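Local atomic coordinates of putative branched-chain amino acid transport system substrate-binding protein (Rhodopseudomonas palustris, PDB entry 3TX6), a protein that probably serves as the periplasmic solute-binding component of an ABC transporter for lignin-derived aromatic acids, and holds 3-(4-hydroxyphenyl)pyruvic acid in its cleft. Residues I135-D149 and G163-P175. Numbering follows the deposited sequence. Where two conformers were deposited one is given.
Sequences IKTVGYIGYSDSYGD and GLKIVAEERFARP. With ENO (3-(4-hydroxy-phenyl)pyruvic acid), chain D.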
loop_
_atom_site.group_PDB
_atom_site.type_symbol
_atom_site.label_atom_id
_atom_site.label_comp_id
_atom_site.label_asym_id
_atom_site.label_seq_id
_atom_site.Cartn_x
_atom_site.Cartn_y
_atom_site.Cartn_z
ATOM N N ILE A 135 5.722 25.614 6.502
ATOM C CA ILE A 135 6.340 24.648 7.405
ATOM C C ILE A 135 7.848 24.707 7.218
ATOM O O ILE A 135 8.337 24.412 6.125
ATOM C CB ILE A 135 5.870 23.229 7.133
ATOM C CG1 ILE A 135 4.343 23.197 7.135
ATOM C CG2 ILE A 135 6.507 22.252 8.142
ATOM C CD1 ILE A 135 3.760 23.589 8.444
ATOM N N LYS A 136 8.571 25.045 8.278
ATOM C CA LYS A 136 10.047 25.054 8.241
ATOM C C LYS A 136 10.643 23.902 9.040
ATOM O O LYS A 136 11.577 23.251 8.599
ATOM C CB LYS A 136 10.593 26.377 8.770
ATOM C CG LYS A 136 10.105 27.589 7.977
ATOM C CD LYS A 136 10.514 28.941 8.590
ATOM C CE LYS A 136 9.894 30.099 7.806
ATOM N NZ LYS A 136 8.705 30.684 8.463
ATOM N N THR A 137 10.102 23.663 10.229
ATOM C CA THR A 137 10.603 22.614 11.118
ATOM C C THR A 137 9.609 21.447 11.107
ATOM O O THR A 137 8.374 21.677 10.987
ATOM C CB THR A 137 10.828 23.112 12.541
ATOM O OG1 THR A 137 9.588 23.680 13.049
ATOM C CG2 THR A 137 11.968 24.158 12.534
ATOM N N VAL A 138 10.130 20.230 11.249
ATOM C CA VAL A 138 9.294 19.042 11.161
ATOM C C VAL A 138 9.768 18.026 12.216
ATOM O O VAL A 138 10.964 17.890 12.502
ATOM C CB VAL A 138 9.307 18.408 9.746
ATOM C CG1 VAL A 138 10.697 17.858 9.438
ATOM C CG2 VAL A 138 8.238 17.293 9.628
ATOM N N GLY A 139 8.814 17.386 12.863
ATOM C CA GLY A 139 9.153 16.256 13.728
ATOM C C GLY A 139 8.576 14.974 13.110
ATOM O O GLY A 139 7.673 15.023 12.293
ATOM N N TYR A 140 9.152 13.855 13.485
ATOM C CA TYR A 140 8.729 12.505 13.018
ATOM C C TYR A 140 8.435 11.598 14.177
ATOM O O TYR A 140 9.190 11.566 15.161
ATOM C CB TYR A 140 9.865 11.867 12.252
ATOM C CG TYR A 140 9.522 10.498 11.662
ATOM C CD1 TYR A 140 8.639 10.385 10.598
ATOM C CD2 TYR A 140 10.110 9.316 12.154
ATOM C CE1 TYR A 140 8.341 9.133 10.041
ATOM C CE2 TYR A 140 9.770 8.073 11.642
ATOM C CZ TYR A 140 8.919 7.989 10.551
ATOM O OH TYR A 140 8.574 6.791 9.983
ATOM N N ILE A 141 7.334 10.859 14.020
ATOM C CA ILE A 141 6.946 9.764 14.889
ATOM C C ILE A 141 6.507 8.632 13.977
ATOM O O ILE A 141 5.562 8.783 13.201
ATOM C CB ILE A 141 5.852 10.137 15.945
ATOM C CG1 ILE A 141 5.695 8.950 16.878
ATOM C CG2 ILE A 141 4.544 10.649 15.328
ATOM C CD1 ILE A 141 4.913 9.182 18.163
ATOM N N GLY A 142 7.192 7.514 14.084
ATOM C CA GLY A 142 6.882 6.354 13.242
ATOM C C GLY A 142 7.388 5.039 13.810
ATOM O O GLY A 142 8.046 4.984 14.848
ATOM N N TYR A 143 7.056 3.947 13.136
ATOM C CA TYR A 143 7.464 2.628 13.639
ATOM C C TYR A 143 8.951 2.466 13.726
ATOM O O TYR A 143 9.715 2.975 12.884
ATOM C CB TYR A 143 6.966 1.463 12.777
ATOM C CG TYR A 143 5.475 1.342 12.590
ATOM C CD1 TYR A 143 4.590 1.486 13.646
ATOM C CD2 TYR A 143 4.960 0.949 11.369
ATOM C CE1 TYR A 143 3.234 1.330 13.456
ATOM C CE2 TYR A 143 3.612 0.799 11.169
ATOM C CZ TYR A 143 2.741 0.955 12.230
ATOM O OH TYR A 143 1.397 0.803 12.033
ATOM N N SER A 144 9.348 1.660 14.708
ATOM C CA SER A 144 10.732 1.200 14.886
ATOM C C SER A 144 10.979 -0.073 14.052
ATOM O O SER A 144 11.401 -1.105 14.560
ATOM C CB SER A 144 11.024 0.965 16.373
ATOM O OG SER A 144 10.071 0.098 16.950
ATOM N N ASP A 145 10.664 -0.021 12.768
ATOM C CA ASP A 145 10.956 -1.158 11.856
ATOM C C ASP A 145 11.139 -0.627 10.415
ATOM O O ASP A 145 11.177 0.575 10.223
ATOM C CB ASP A 145 9.892 -2.256 11.994
ATOM C CG ASP A 145 8.526 -1.889 11.402
ATOM O OD1 ASP A 145 8.385 -0.891 10.704
ATOM O OD2 ASP A 145 7.555 -2.593 11.717
ATOM N N SER A 146 11.231 -1.523 9.439
ATOM C CA SER A 146 11.587 -1.151 8.064
ATOM C C SER A 146 10.643 -0.099 7.479
ATOM O O SER A 146 11.095 0.833 6.817
ATOM C CB SER A 146 11.663 -2.387 7.162
ATOM O OG SER A 146 10.459 -3.134 7.199
ATOM N N TYR A 147 9.341 -0.225 7.739
ATOM C CA TYR A 147 8.375 0.752 7.224
ATOM C C TYR A 147 8.649 2.135 7.822
ATOM O O TYR A 147 8.685 3.141 7.094
ATOM C CB TYR A 147 6.929 0.326 7.536
ATOM C CG TYR A 147 5.867 1.285 6.987
ATOM C CD1 TYR A 147 5.530 1.308 5.624
ATOM C CD2 TYR A 147 5.229 2.206 7.829
ATOM C CE1 TYR A 147 4.581 2.192 5.139
ATOM C CE2 TYR A 147 4.261 3.085 7.339
ATOM C CZ TYR A 147 3.963 3.103 5.988
ATOM O OH TYR A 147 3.014 3.946 5.453
ATOM N N GLY A 148 8.795 2.205 9.141
ATOM C CA GLY A 148 9.146 3.494 9.769
ATOM C C GLY A 148 10.494 4.066 9.339
ATOM O O GLY A 148 10.634 5.270 9.229
ATOM N N ASP A 149 11.459 3.186 9.057
ATOM C CA ASP A 149 12.752 3.579 8.534
ATOM C C ASP A 149 12.637 4.129 7.126
ATOM O O ASP A 149 13.240 5.173 6.807
ATOM C CB ASP A 149 13.705 2.360 8.483
ATOM C CG ASP A 149 14.167 1.877 9.877
ATOM O OD1 ASP A 149 13.951 2.591 10.885
ATOM O OD2 ASP A 149 14.736 0.754 9.967
ATOM N N GLY A 163 13.712 21.937 2.017
ATOM C CA GLY A 163 13.682 23.040 2.963
ATOM C C GLY A 163 13.063 22.703 4.302
ATOM O O GLY A 163 12.553 23.573 4.990
ATOM N N LEU A 164 13.114 21.437 4.685
ATOM C CA LEU A 164 12.592 21.028 5.979
ATOM C C LEU A 164 13.785 20.768 6.903
ATOM O O LEU A 164 14.806 20.222 6.494
ATOM C CB LEU A 164 11.703 19.778 5.827
ATOM C CG LEU A 164 10.450 19.907 4.974
ATOM C CD1 LEU A 164 9.884 18.516 4.700
ATOM C CD2 LEU A 164 9.404 20.779 5.698
ATOM N N LYS A 165 13.662 21.192 8.155
ATOM C CA LYS A 165 14.652 20.899 9.193
ATOM C C LYS A 165 14.012 19.942 10.179
ATOM O O LYS A 165 12.986 20.259 10.779
ATOM C CB LYS A 165 15.079 22.177 9.932
ATOM C CG LYS A 165 16.227 21.984 10.933
ATOM C CD LYS A 165 16.538 23.268 11.720
ATOM C CE LYS A 165 17.554 23.044 12.846
ATOM N NZ LYS A 165 17.292 23.950 13.996
ATOM N N ILE A 166 14.618 18.772 10.342
ATOM C CA ILE A 166 14.112 17.791 11.295
ATOM C C ILE A 166 14.606 18.123 12.690
ATOM O O ILE A 166 15.814 18.141 12.940
ATOM C CB ILE A 166 14.560 16.379 10.948
ATOM C CG1 ILE A 166 14.029 15.978 9.569
ATOM C CG2 ILE A 166 14.050 15.397 11.995
ATOM C CD1 ILE A 166 14.689 14.711 9.057
ATOM N N VAL A 167 13.667 18.427 13.578
ATOM C CA VAL A 167 14.007 18.846 14.938
ATOM C C VAL A 167 13.700 17.812 16.004
ATOM O O VAL A 167 14.014 18.003 17.193
ATOM C CB VAL A 167 13.357 20.209 15.288
ATOM C CG1 VAL A 167 13.822 21.264 14.293
ATOM C CG2 VAL A 167 11.820 20.117 15.334
ATOM N N ALA A 168 13.120 16.691 15.581
ATOM C CA ALA A 168 12.782 15.644 16.497
ATOM C C ALA A 168 12.435 14.373 15.732
ATOM O O ALA A 168 11.706 14.422 14.712
ATOM C CB ALA A 168 11.596 16.066 17.394
ATOM N N GLU A 169 12.896 13.244 16.277
ATOM C CA GLU A 169 12.631 11.921 15.717
ATOM C C GLU A 169 12.307 10.961 16.847
ATOM O O GLU A 169 13.161 10.720 17.707
ATOM C CB GLU A 169 13.834 11.378 14.955
ATOM C CG GLU A 169 13.574 9.978 14.376
ATOM C CD GLU A 169 14.835 9.129 14.153
ATOM O OE1 GLU A 169 15.953 9.609 14.426
ATOM O OE2 GLU A 169 14.695 7.954 13.733
ATOM N N GLU A 170 11.092 10.415 16.825
ATOM C CA GLU A 170 10.656 9.441 17.810
ATOM C C GLU A 170 10.075 8.224 17.114
ATOM O O GLU A 170 9.456 8.331 16.036
ATOM C CB GLU A 170 9.592 10.064 18.709
ATOM C CG GLU A 170 10.086 11.296 19.510
ATOM C CD GLU A 170 11.018 10.899 20.644
ATOM O OE1 GLU A 170 10.767 9.831 21.270
ATOM O OE2 GLU A 170 11.974 11.651 20.915
ATOM N N ARG A 171 10.273 7.082 17.753
ATOM C CA ARG A 171 9.765 5.798 17.275
ATOM C C ARG A 171 8.850 5.113 18.286
ATOM O O ARG A 171 8.937 5.347 19.478
ATOM C CB ARG A 171 10.939 4.883 16.896
ATOM C CG ARG A 171 11.906 5.491 15.851
ATOM C CD ARG A 171 11.299 5.824 14.480
ATOM N NE ARG A 171 12.386 6.160 13.547
ATOM C CZ ARG A 171 12.878 5.378 12.580
ATOM N NH1 ARG A 171 12.347 4.171 12.294
ATOM N NH2 ARG A 171 13.927 5.803 11.884
ATOM N N PHE A 172 7.979 4.242 17.784
ATOM C CA PHE A 172 7.182 3.344 18.653
ATOM C C PHE A 172 7.046 2.025 17.923
ATOM O O PHE A 172 7.263 2.001 16.693
ATOM C CB PHE A 172 5.825 3.936 19.022
ATOM C CG PHE A 172 4.867 4.165 17.882
ATOM C CD1 PHE A 172 5.031 5.215 16.994
ATOM C CD2 PHE A 172 3.732 3.362 17.744
ATOM C CE1 PHE A 172 4.090 5.465 16.005
ATOM C CE2 PHE A 172 2.797 3.609 16.749
ATOM C CZ PHE A 172 2.957 4.673 15.887
ATOM N N ALA A 173 6.752 0.960 18.680
ATOM C CA ALA A 173 6.476 -0.365 18.123
ATOM C C ALA A 173 4.998 -0.559 17.787
ATOM O O ALA A 173 4.109 0.035 18.439
ATOM C CB ALA A 173 6.960 -1.446 19.060
ATOM N N ARG A 174 4.748 -1.344 16.717
ATOM C CA ARG A 174 3.384 -1.600 16.234
ATOM C C ARG A 174 2.385 -1.922 17.349
ATOM O O ARG A 174 1.262 -1.411 17.335
ATOM C CB ARG A 174 3.360 -2.731 15.185
ATOM C CG ARG A 174 4.001 -2.329 13.876
ATOM C CD ARG A 174 4.129 -3.491 12.890
ATOM N NE ARG A 174 4.918 -3.009 11.762
ATOM C CZ ARG A 174 4.417 -2.539 10.623
ATOM N NH1 ARG A 174 5.243 -2.068 9.726
ATOM N NH2 ARG A 174 3.100 -2.536 10.376
ATOM N N PRO A 175 2.770 -2.799 18.283
ATOM C CA PRO A 175 1.830 -3.193 19.340
ATOM C C PRO A 175 1.551 -2.173 20.466
ATOM O O PRO A 175 0.756 -2.458 21.351
ATOM C CB PRO A 175 2.483 -4.436 19.940
ATOM C CG PRO A 175 3.542 -4.858 19.012
ATOM C CD PRO A 175 3.997 -3.623 18.316
HETATM O O4 ENO D . 3.341 -1.343 4.722
HETATM C C9 ENO D . 0.280 -0.720 3.353
HETATM C C8 ENO D . -0.188 -0.329 2.115
HETATM C C7 ENO D . -0.004 0.984 1.653
HETATM C C6 ENO D . 0.741 1.853 2.427
HETATM C C5 ENO D . 1.203 1.479 3.685
HETATM C C4 ENO D . 0.990 0.174 4.162
HETATM O O3 ENO D . -0.474 1.316 0.389
HETATM C C3 ENO D . 1.422 -0.225 5.544
HETATM C C2 ENO D . 2.709 -0.938 5.712
HETATM C C1 ENO D . 3.125 -1.250 7.072
HETATM O O2 ENO D . 4.181 -1.899 7.220
HETATM O O1 ENO D . 2.440 -0.868 8.067
HETATM O O HOH W 1 13.679 25.002 7.470
HETATM O O HOH W 2 7.333 -2.405 15.189
#
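Arg171 NH1 is held between two acceptors of the facing segment, Asp149 OD1 at 2.7 Å and the backbone Tyr143 O at 3.0 Å. A bend at CG (chi2 -61°) folds the arginine back over the end of strand 137-143, where CD rests on Gly142 O and NE meets the edge of the Tyr140 ring. NE and NH2 both grip Glu169 OE2 side-on, which places the guanidinium between two carboxylates. A leucine here would probably leave the Asp149 and Glu169 carboxylates without the charge they share and Tyr143 O without its side-chain donor.

The network sits toward the C-terminal ends of parallel strands 137-143 and 165-172, which are joined through helix 146-161 as a beta-alpha-beta unit at the border of one lobe of the type I periplasmic binding protein fold. Strand 165-172 is outermost in the sheet, while strand 137-143 is also bonded to strand 193-197. Glu170 N donates to Tyr140 O at 2.8 Å, and Val138 CG1 lies alongside Ile166 CG1.

At the cleft end, Arg174 NE meets Asp145 OD2 at 2.7 Å, in the guanidinium plane. Asp145 is also the N-cap of helix 146-161, its OD1 accepting weak capping bonds from Tyr147 N and Gly148 N. The Tyr143 ring lies against the arginine, with Arg174 CG 3.8 Å from the ring centroid and the guanidinium turned 38° from the ring plane; an edge of the same ring is turned toward the Phe172 face in an offset edge-to-face pair. Thus braced, Arg174 offers NH1 to ENO O2 at 2.7 Å and NH2 to ENO O1 at 2.9 Å, while Tyr147 lays a ring face against ENO C2.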